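Local coordinates for protein putative fructosamine-3-kinase (PDB 3F7W) that probably acts as a kinase of the fructosamine kinase family, transferring phosphate to sugar adducts on amines, although its own activity has not been established, at residues G64-P77 with G206-H218. Numbering follows the deposited sequence. Where two conformers were deposited one is given.
Sequences GLDWLGRSFGSPVP and GAVVIDPAAHGGH
The backbones of Pro75 and Val209 are joined by a hydrogen bond from Val209 N to Pro75 O (2.8 Å, 162° at the hydrogen), and further along 206-218, Ala214 comes within 5.0 Å of Gly64 in helix 57-68, CA to CA. Pro75 O also receives a CA-H...O contact from Val208 CA at 3.1 Å. The Pro75 ring lies alongside Val209, both side chains pointing the same way, and Pro77 CG meets Val208 CG1 at 3.8 Å. Val208 places that methyl group anti to its own backbone N (chi1 171°), where it also lies against Pro75 O. At the helix, Leu65 crosses Pro212 at about a right angle, with CD2 3.7 Å from Pro212 CG, while Leu68 CD2 touches both Pro212 CB and Ala214 CB, on the same side. The Ala214 methyl rests on Gly64 CA at 3.8 Å, a close approach possible because glycine has no CB. Trp67 brings CH2 to 3.5 Å from Gly216 N, with His215 O in plane at the ring edge; Arg190 makes a cation-pi contact with the indole. Asp211 forms a salt bridge with Lys45, a pair probably corresponding to the aspartate and lysine that serve metal and nucleotide in protein kinase-like relatives. Pro77, lacking an N-H, sets CD 3.1 Å from Val209 O, so strand-like pairing stops after one bond and this buried carbonyl lacks a hydrogen-bonding partner.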
# COMPACT_ATOMS: atom_id res chain seq x y z
N GLY A 64 -0.22 -1.07 -10.81
CA GLY A 64 -1.04 -1.16 -9.61
C GLY A 64 -2.02 0.00 -9.53
O GLY A 64 -3.17 -0.20 -9.20
N LEU A 65 -1.56 1.20 -9.89
CA LEU A 65 -2.46 2.37 -9.91
C LEU A 65 -3.58 2.17 -10.95
O LEU A 65 -4.76 2.47 -10.66
CB LEU A 65 -1.68 3.65 -10.21
CG LEU A 65 -0.84 4.28 -9.11
CD1 LEU A 65 0.14 5.36 -9.65
CD2 LEU A 65 -1.71 4.84 -7.96
N ASP A 66 -3.24 1.65 -12.12
CA ASP A 66 -4.23 1.44 -13.17
C ASP A 66 -5.26 0.43 -12.74
O ASP A 66 -6.46 0.59 -12.96
CB ASP A 66 -3.55 1.00 -14.48
CG ASP A 66 -4.53 0.64 -15.58
OD1 ASP A 66 -5.19 1.54 -16.10
OD2 ASP A 66 -4.62 -0.54 -15.91
N TRP A 67 -4.79 -0.64 -12.14
CA TRP A 67 -5.64 -1.74 -11.74
C TRP A 67 -6.52 -1.38 -10.55
O TRP A 67 -7.71 -1.70 -10.50
CB TRP A 67 -4.75 -2.94 -11.45
CG TRP A 67 -5.45 -4.22 -11.04
CD1 TRP A 67 -6.10 -5.10 -11.85
CD2 TRP A 67 -5.47 -4.79 -9.72
NE1 TRP A 67 -6.58 -6.17 -11.11
CE2 TRP A 67 -6.19 -6.01 -9.80
CE3 TRP A 67 -4.95 -4.40 -8.49
CZ2 TRP A 67 -6.38 -6.84 -8.69
CZ3 TRP A 67 -5.16 -5.20 -7.39
CH2 TRP A 67 -5.85 -6.42 -7.50
N LEU A 68 -5.96 -0.69 -9.58
CA LEU A 68 -6.68 -0.32 -8.39
C LEU A 68 -7.69 0.79 -8.64
O LEU A 68 -8.70 0.91 -7.91
CB LEU A 68 -5.63 0.09 -7.34
CG LEU A 68 -5.93 0.14 -5.88
CD1 LEU A 68 -6.26 -1.30 -5.35
CD2 LEU A 68 -4.69 0.79 -5.21
N GLY A 69 -7.50 1.54 -9.72
CA GLY A 69 -8.24 2.77 -9.95
C GLY A 69 -9.59 2.60 -10.65
O GLY A 69 -10.24 3.58 -10.92
N ARG A 70 -9.96 1.36 -10.96
CA ARG A 70 -11.18 1.09 -11.72
C ARG A 70 -12.32 0.73 -10.74
O ARG A 70 -12.85 -0.39 -10.71
CB ARG A 70 -10.92 -0.00 -12.76
CG ARG A 70 -9.73 0.33 -13.69
CD ARG A 70 -9.48 -0.74 -14.72
NE ARG A 70 -8.07 -1.11 -14.80
CZ ARG A 70 -7.60 -2.18 -15.46
NH1 ARG A 70 -8.43 -2.99 -16.12
NH2 ARG A 70 -6.30 -2.46 -15.43
N SER A 71 -12.64 1.69 -9.89
CA SER A 71 -13.91 1.66 -9.16
C SER A 71 -14.60 3.00 -9.09
O SER A 71 -13.99 4.05 -9.31
CB SER A 71 -13.67 1.11 -7.75
OG SER A 71 -12.78 1.95 -7.04
N PHE A 72 -15.89 2.96 -8.74
CA PHE A 72 -16.71 4.19 -8.64
C PHE A 72 -16.19 5.08 -7.51
O PHE A 72 -16.01 4.59 -6.40
CB PHE A 72 -18.16 3.87 -8.37
CG PHE A 72 -19.08 5.06 -8.44
CD1 PHE A 72 -19.37 5.69 -9.65
CD2 PHE A 72 -19.66 5.56 -7.29
CE1 PHE A 72 -20.21 6.77 -9.71
CE2 PHE A 72 -20.50 6.66 -7.34
CZ PHE A 72 -20.78 7.27 -8.56
N GLY A 73 -16.02 6.37 -7.79
CA GLY A 73 -15.45 7.31 -6.82
C GLY A 73 -14.05 6.93 -6.39
O GLY A 73 -13.65 7.19 -5.24
N SER A 74 -13.30 6.31 -7.30
CA SER A 74 -11.96 5.84 -7.01
C SER A 74 -11.13 6.89 -6.27
O SER A 74 -11.06 8.07 -6.70
CB SER A 74 -11.18 5.51 -8.29
OG SER A 74 -9.85 5.13 -7.95
N PRO A 75 -10.46 6.49 -5.18
CA PRO A 75 -9.54 7.40 -4.50
C PRO A 75 -8.11 7.35 -5.08
O PRO A 75 -7.22 7.94 -4.50
CB PRO A 75 -9.55 6.87 -3.06
CG PRO A 75 -9.74 5.44 -3.23
CD PRO A 75 -10.54 5.19 -4.49
N VAL A 76 -7.91 6.69 -6.22
CA VAL A 76 -6.57 6.45 -6.78
C VAL A 76 -6.25 7.55 -7.79
O VAL A 76 -7.05 7.81 -8.69
CB VAL A 76 -6.54 5.07 -7.51
CG1 VAL A 76 -5.14 4.77 -8.06
CG2 VAL A 76 -7.00 3.96 -6.57
N PRO A 77 -5.06 8.15 -7.71
CA PRO A 77 -4.69 9.14 -8.76
C PRO A 77 -4.56 8.52 -10.15
O PRO A 77 -4.10 7.37 -10.29
CB PRO A 77 -3.33 9.65 -8.33
CG PRO A 77 -3.10 9.14 -7.01
CD PRO A 77 -3.95 7.93 -6.78
N GLY A 206 -13.66 13.37 0.47
CA GLY A 206 -13.12 12.02 0.56
C GLY A 206 -11.62 12.10 0.71
O GLY A 206 -11.10 13.05 1.28
N ALA A 207 -10.91 11.10 0.19
CA ALA A 207 -9.45 11.11 0.26
C ALA A 207 -8.85 10.43 -0.97
O ALA A 207 -9.53 9.67 -1.68
CB ALA A 207 -8.95 10.44 1.53
N VAL A 208 -7.59 10.71 -1.21
CA VAL A 208 -6.81 10.09 -2.27
C VAL A 208 -5.72 9.20 -1.64
O VAL A 208 -5.06 9.58 -0.65
CB VAL A 208 -6.18 11.16 -3.19
CG1 VAL A 208 -5.18 10.55 -4.18
CG2 VAL A 208 -7.30 11.95 -3.92
N VAL A 209 -5.54 8.02 -2.22
CA VAL A 209 -4.57 7.03 -1.71
C VAL A 209 -3.38 7.01 -2.65
O VAL A 209 -3.54 6.98 -3.87
CB VAL A 209 -5.19 5.61 -1.52
CG1 VAL A 209 -6.39 5.69 -0.56
CG2 VAL A 209 -5.62 4.97 -2.86
N ILE A 210 -2.18 7.06 -2.07
CA ILE A 210 -0.95 7.18 -2.87
C ILE A 210 0.03 6.06 -2.51
O ILE A 210 -0.16 5.34 -1.50
CB ILE A 210 -0.29 8.56 -2.71
CG1 ILE A 210 0.06 8.83 -1.25
CG2 ILE A 210 -1.15 9.68 -3.33
CD1 ILE A 210 1.10 9.97 -1.02
N ASP A 211 1.05 5.89 -3.35
CA ASP A 211 2.11 4.96 -3.08
C ASP A 211 1.63 3.51 -2.84
O ASP A 211 2.05 2.85 -1.89
CB ASP A 211 2.96 5.48 -1.92
CG ASP A 211 3.56 6.86 -2.19
OD1 ASP A 211 3.76 7.25 -3.37
OD2 ASP A 211 3.81 7.54 -1.19
N PRO A 212 0.80 2.97 -3.73
CA PRO A 212 0.28 1.63 -3.51
C PRO A 212 1.30 0.53 -3.71
O PRO A 212 2.28 0.68 -4.47
CB PRO A 212 -0.79 1.48 -4.61
CG PRO A 212 -0.26 2.28 -5.73
CD PRO A 212 0.30 3.52 -5.02
N ALA A 213 1.07 -0.60 -3.04
CA ALA A 213 1.76 -1.87 -3.31
C ALA A 213 0.61 -2.85 -3.66
O ALA A 213 0.30 -3.81 -2.95
CB ALA A 213 2.58 -2.33 -2.08
N ALA A 214 -0.06 -2.55 -4.77
CA ALA A 214 -1.40 -3.06 -5.04
C ALA A 214 -1.37 -4.54 -5.42
O ALA A 214 -0.49 -5.00 -6.16
CB ALA A 214 -2.13 -2.22 -6.13
N HIS A 215 -2.35 -5.29 -4.90
CA HIS A 215 -2.50 -6.68 -5.28
C HIS A 215 -3.83 -7.21 -4.81
O HIS A 215 -4.57 -6.52 -4.09
CB HIS A 215 -1.35 -7.54 -4.70
CG HIS A 215 -1.21 -7.48 -3.19
ND1 HIS A 215 -0.62 -6.43 -2.55
CD2 HIS A 215 -1.57 -8.36 -2.22
CE1 HIS A 215 -0.59 -6.65 -1.25
NE2 HIS A 215 -1.15 -7.82 -1.01
N GLY A 216 -4.13 -8.44 -5.24
CA GLY A 216 -5.24 -9.21 -4.68
C GLY A 216 -4.86 -9.67 -3.29
O GLY A 216 -3.88 -10.39 -3.12
N GLY A 217 -5.63 -9.23 -2.30
CA GLY A 217 -5.28 -9.44 -0.89
C GLY A 217 -6.56 -9.53 -0.09
O GLY A 217 -7.66 -9.41 -0.64
N HIS A 218 -6.42 -9.74 1.21
CA HIS A 218 -7.57 -9.69 2.09
C HIS A 218 -7.88 -8.23 2.36
O HIS A 218 -7.01 -7.47 2.76
CB HIS A 218 -7.28 -10.44 3.39
CG HIS A 218 -8.51 -10.89 4.09
ND1 HIS A 218 -9.51 -10.02 4.48
CD2 HIS A 218 -8.92 -12.13 4.45
CE1 HIS A 218 -10.47 -10.71 5.08
NE2 HIS A 218 -10.13 -11.99 5.08